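Local coordinates for protein SusD homolog (Bacteroides thetaiotaomicron, PDB 3EHM) that probably binds mucin O-glycans at the cell surface as a SusD-family lipoprotein, helping this gut bacterium take them up as nutrients, at residues Y402-N415 with G460-A472. Sequence-based numbering, arbitrary orientation.
Sequences YKYGTYNHDLSIGN and GFPYLMKPMDEAA
Tyr-402 meets Met-468 at about a right angle: its OH lies 3.8 Å from the methyl CE of this selenomethionine, while the hydroxyl's polar partner is the backbone N of Ala-311. Two residues past Gly-405, Tyr-407 makes the main polar link. With its CG anti to the backbone N (chi1 179°), the ring reaches across so that OH donates to Lys-466 O at 2.5 Å, in the carbonyl plane and on a lone pair, the C=O...OH angle being 134°. Met-465 CB also sits at the ring's edge, and Tyr-407 CD1 rests 3.8 Å from Met-468 CB. A phenylalanine here would probably leave the carbonyl of Lys-466 without this donor, and the ring without the bond that fixes its end. At Asn-408 the contact passes to the backbone, whose O accepts a weak bond from Lys-466 NZ. The His-409 ring turns one face to the opposing main chain: Met-465 CA stands 4.2 Å from the ring centroid and 19° off its normal, a CH-pi contact, and Lys-466 N lies over the same face. Along the ring's CD2 side runs the aliphatic part of Lys-466, with Lys-466 CG 3.5 Å from His-409 CD2. At Asp-410 an Asx turn, OD1 accepting from Ser-412 N, bends the chain. Leu-411 divides its methyls, CD1 approaching Tyr-463 O and CD2 meeting Met-465 CE at 4.0 Å. Farther on, Gly-414 O lies in the plane of the Tyr-463 ring, 3.5 Å from CE2, and one water bridges that carbonyl to Tyr-463 OH. Neither segment has regular secondary structure, so side-chain packing and a few bonds to carbonyls, one weak and one through water, join the two loops, which follow helices 384-388 and 449-459 in this SusD-like fold.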
# COMPACT_ATOMS: atom_id res chain seq x y z
N TYR A 402 17.78 -19.20 -7.81
CA TYR A 402 16.80 -18.59 -8.70
C TYR A 402 16.73 -19.42 -9.98
O TYR A 402 17.72 -19.57 -10.69
CB TYR A 402 17.18 -17.15 -9.03
CG TYR A 402 16.05 -16.41 -9.72
CD1 TYR A 402 14.83 -16.24 -9.08
CD2 TYR A 402 16.20 -15.93 -11.02
CE1 TYR A 402 13.77 -15.60 -9.71
CE2 TYR A 402 15.14 -15.28 -11.67
CZ TYR A 402 13.93 -15.12 -11.01
OH TYR A 402 12.88 -14.50 -11.63
N LYS A 403 15.55 -19.93 -10.29
CA LYS A 403 15.40 -20.78 -11.46
C LYS A 403 14.79 -20.19 -12.73
O LYS A 403 14.65 -20.89 -13.72
CB LYS A 403 14.62 -22.04 -11.07
CG LYS A 403 13.59 -21.79 -9.97
CD LYS A 403 12.82 -23.06 -9.62
CE LYS A 403 13.70 -24.14 -9.01
NZ LYS A 403 14.13 -23.83 -7.62
N TYR A 404 14.47 -18.90 -12.72
CA TYR A 404 13.86 -18.29 -13.89
C TYR A 404 14.74 -17.28 -14.62
O TYR A 404 14.24 -16.32 -15.20
CB TYR A 404 12.53 -17.65 -13.49
CG TYR A 404 11.66 -18.59 -12.69
CD1 TYR A 404 11.26 -18.27 -11.39
CD2 TYR A 404 11.30 -19.84 -13.20
CE1 TYR A 404 10.51 -19.16 -10.63
CE2 TYR A 404 10.56 -20.74 -12.44
CZ TYR A 404 10.17 -20.40 -11.16
OH TYR A 404 9.46 -21.29 -10.40
N GLY A 405 16.04 -17.53 -14.61
CA GLY A 405 16.96 -16.63 -15.28
C GLY A 405 18.18 -16.36 -14.44
O GLY A 405 18.40 -17.01 -13.42
N THR A 406 18.99 -15.39 -14.86
CA THR A 406 20.20 -15.03 -14.15
C THR A 406 19.96 -13.87 -13.20
O THR A 406 19.84 -12.72 -13.63
CB THR A 406 21.32 -14.65 -15.13
OG1 THR A 406 21.62 -15.78 -15.96
CG2 THR A 406 22.57 -14.22 -14.38
N TYR A 407 19.89 -14.17 -11.91
CA TYR A 407 19.65 -13.14 -10.90
C TYR A 407 20.17 -13.55 -9.54
O TYR A 407 20.07 -14.72 -9.14
CB TYR A 407 18.15 -12.85 -10.78
CG TYR A 407 17.83 -11.80 -9.73
CD1 TYR A 407 17.93 -10.44 -10.02
CD2 TYR A 407 17.44 -12.17 -8.44
CE1 TYR A 407 17.66 -9.47 -9.06
CE2 TYR A 407 17.18 -11.21 -7.46
CZ TYR A 407 17.28 -9.86 -7.78
OH TYR A 407 17.01 -8.91 -6.83
N ASN A 408 20.72 -12.59 -8.81
CA ASN A 408 21.21 -12.86 -7.48
C ASN A 408 21.33 -11.56 -6.70
O ASN A 408 21.69 -10.52 -7.25
CB ASN A 408 22.57 -13.57 -7.53
CG ASN A 408 23.69 -12.64 -7.95
OD1 ASN A 408 24.10 -11.77 -7.19
ND2 ASN A 408 24.18 -12.82 -9.17
N HIS A 409 21.01 -11.64 -5.42
CA HIS A 409 21.11 -10.51 -4.52
C HIS A 409 21.06 -11.04 -3.11
O HIS A 409 20.12 -11.73 -2.72
CB HIS A 409 19.96 -9.52 -4.75
CG HIS A 409 20.03 -8.31 -3.88
ND1 HIS A 409 19.64 -8.32 -2.56
CD2 HIS A 409 20.53 -7.07 -4.11
CE1 HIS A 409 19.89 -7.14 -2.02
NE2 HIS A 409 20.43 -6.36 -2.94
N ASP A 410 22.10 -10.75 -2.33
CA ASP A 410 22.15 -11.21 -0.96
C ASP A 410 21.42 -10.21 -0.07
O ASP A 410 21.97 -9.19 0.33
CB ASP A 410 23.59 -11.34 -0.49
CG ASP A 410 23.69 -12.09 0.82
OD1 ASP A 410 22.66 -12.16 1.53
OD2 ASP A 410 24.78 -12.59 1.16
N LEU A 411 20.16 -10.53 0.21
CA LEU A 411 19.32 -9.67 1.04
C LEU A 411 19.76 -9.62 2.51
O LEU A 411 19.38 -8.71 3.23
CB LEU A 411 17.87 -10.17 0.96
CG LEU A 411 16.77 -9.30 1.57
CD1 LEU A 411 16.73 -7.94 0.88
CD2 LEU A 411 15.43 -10.01 1.40
N SER A 412 20.57 -10.59 2.93
CA SER A 412 21.01 -10.64 4.33
C SER A 412 22.03 -9.58 4.71
O SER A 412 22.09 -9.17 5.87
CB SER A 412 21.61 -12.02 4.65
OG SER A 412 22.85 -12.20 3.98
N ILE A 413 22.82 -9.14 3.74
CA ILE A 413 23.87 -8.15 3.98
C ILE A 413 23.42 -6.90 4.72
O ILE A 413 22.64 -6.10 4.19
CB ILE A 413 24.53 -7.73 2.65
CG1 ILE A 413 25.14 -8.95 1.96
CG2 ILE A 413 25.61 -6.68 2.92
CD1 ILE A 413 25.74 -8.66 0.59
N GLY A 414 23.92 -6.74 5.94
CA GLY A 414 23.59 -5.59 6.75
C GLY A 414 22.13 -5.52 7.16
O GLY A 414 21.66 -4.48 7.61
N ASN A 415 21.43 -6.64 7.02
CA ASN A 415 20.01 -6.68 7.36
C ASN A 415 19.79 -7.06 8.82
O ASN A 415 20.72 -7.47 9.52
CB ASN A 415 19.28 -7.64 6.42
CG ASN A 415 17.95 -7.09 5.93
OD1 ASN A 415 17.58 -7.24 4.76
ND2 ASN A 415 17.21 -6.44 6.83
N GLY A 460 13.22 3.87 3.73
CA GLY A 460 14.34 3.14 3.17
C GLY A 460 14.26 1.69 3.62
O GLY A 460 15.14 0.88 3.30
N PHE A 461 13.21 1.36 4.36
CA PHE A 461 13.02 -0.00 4.86
C PHE A 461 11.73 -0.64 4.35
O PHE A 461 10.74 0.04 4.08
CB PHE A 461 13.01 -0.02 6.39
CG PHE A 461 14.21 0.62 7.02
CD1 PHE A 461 15.50 0.28 6.62
CD2 PHE A 461 14.05 1.53 8.06
CE1 PHE A 461 16.62 0.84 7.25
CE2 PHE A 461 15.16 2.10 8.69
CZ PHE A 461 16.45 1.74 8.28
N PRO A 462 11.73 -1.98 4.20
CA PRO A 462 12.87 -2.85 4.48
C PRO A 462 13.80 -2.84 3.27
O PRO A 462 13.44 -2.31 2.22
CB PRO A 462 12.21 -4.21 4.68
CG PRO A 462 11.09 -4.16 3.68
CD PRO A 462 10.52 -2.76 3.88
N TYR A 463 14.99 -3.41 3.41
CA TYR A 463 15.90 -3.47 2.27
C TYR A 463 15.24 -4.41 1.27
O TYR A 463 14.62 -5.40 1.65
CB TYR A 463 17.27 -4.02 2.70
CG TYR A 463 18.05 -3.08 3.60
CD1 TYR A 463 17.84 -1.69 3.55
CD2 TYR A 463 19.01 -3.57 4.48
CE1 TYR A 463 18.58 -0.82 4.36
CE2 TYR A 463 19.76 -2.71 5.29
CZ TYR A 463 19.54 -1.34 5.22
OH TYR A 463 20.27 -0.49 6.01
N LEU A 464 15.38 -4.10 -0.02
CA LEU A 464 14.73 -4.89 -1.06
C LEU A 464 15.69 -5.57 -2.02
O LEU A 464 16.84 -5.16 -2.17
CB LEU A 464 13.81 -3.99 -1.89
CG LEU A 464 12.89 -3.03 -1.14
CD1 LEU A 464 12.31 -2.03 -2.13
CD2 LEU A 464 11.80 -3.79 -0.43
N MSE A 465 15.19 -6.61 -2.67
CA MSE A 465 15.95 -7.33 -3.68
C MSE A 465 16.03 -6.29 -4.80
O MSE A 465 15.03 -5.62 -5.09
CB MSE A 465 15.18 -8.56 -4.17
CG MSE A 465 15.03 -9.67 -3.14
SE MSE A 465 16.57 -10.84 -3.08
CE MSE A 465 15.88 -12.22 -1.91
N LYS A 466 17.20 -6.13 -5.41
CA LYS A 466 17.37 -5.15 -6.48
C LYS A 466 16.62 -5.57 -7.74
O LYS A 466 16.42 -6.75 -7.99
CB LYS A 466 18.85 -4.98 -6.79
CG LYS A 466 19.47 -6.23 -7.39
CD LYS A 466 20.98 -6.13 -7.51
CE LYS A 466 21.56 -7.43 -8.04
NZ LYS A 466 22.92 -7.70 -7.48
N PRO A 467 16.22 -4.59 -8.56
CA PRO A 467 15.50 -4.94 -9.79
C PRO A 467 16.37 -5.79 -10.72
O PRO A 467 17.58 -5.58 -10.82
CB PRO A 467 15.15 -3.58 -10.39
CG PRO A 467 16.25 -2.69 -9.89
CD PRO A 467 16.40 -3.13 -8.46
N MSE A 468 15.76 -6.76 -11.39
CA MSE A 468 16.49 -7.63 -12.30
C MSE A 468 16.82 -6.91 -13.60
O MSE A 468 17.88 -7.12 -14.18
CB MSE A 468 15.66 -8.88 -12.58
CG MSE A 468 16.36 -9.88 -13.46
SE MSE A 468 15.27 -11.43 -13.77
CE MSE A 468 13.71 -11.00 -12.73
N ASP A 469 15.89 -6.08 -14.06
CA ASP A 469 16.06 -5.31 -15.28
C ASP A 469 16.91 -4.08 -14.96
O ASP A 469 16.40 -3.05 -14.53
CB ASP A 469 14.69 -4.86 -15.81
CG ASP A 469 14.78 -4.06 -17.09
OD1 ASP A 469 15.90 -3.93 -17.65
OD2 ASP A 469 13.73 -3.54 -17.53
N GLU A 470 18.22 -4.20 -15.17
CA GLU A 470 19.13 -3.11 -14.87
C GLU A 470 18.93 -1.85 -15.71
O GLU A 470 19.53 -0.81 -15.43
CB GLU A 470 20.58 -3.60 -15.00
CG GLU A 470 20.95 -4.65 -13.97
CD GLU A 470 22.45 -4.89 -13.89
OE1 GLU A 470 23.04 -5.31 -14.91
OE2 GLU A 470 23.03 -4.65 -12.81
N ALA A 471 18.09 -1.93 -16.73
CA ALA A 471 17.83 -0.77 -17.57
C ALA A 471 16.63 0.03 -17.04
O ALA A 471 16.38 1.15 -17.50
CB ALA A 471 17.57 -1.20 -19.00
N ALA A 472 15.90 -0.53 -16.08
CA ALA A 472 14.72 0.13 -15.52
C ALA A 472 15.00 1.48 -14.85
O ALA A 472 14.30 2.46 -15.13
CB ALA A 472 14.02 -0.81 -14.53
O HOH W 1 22.25 -1.86 7.18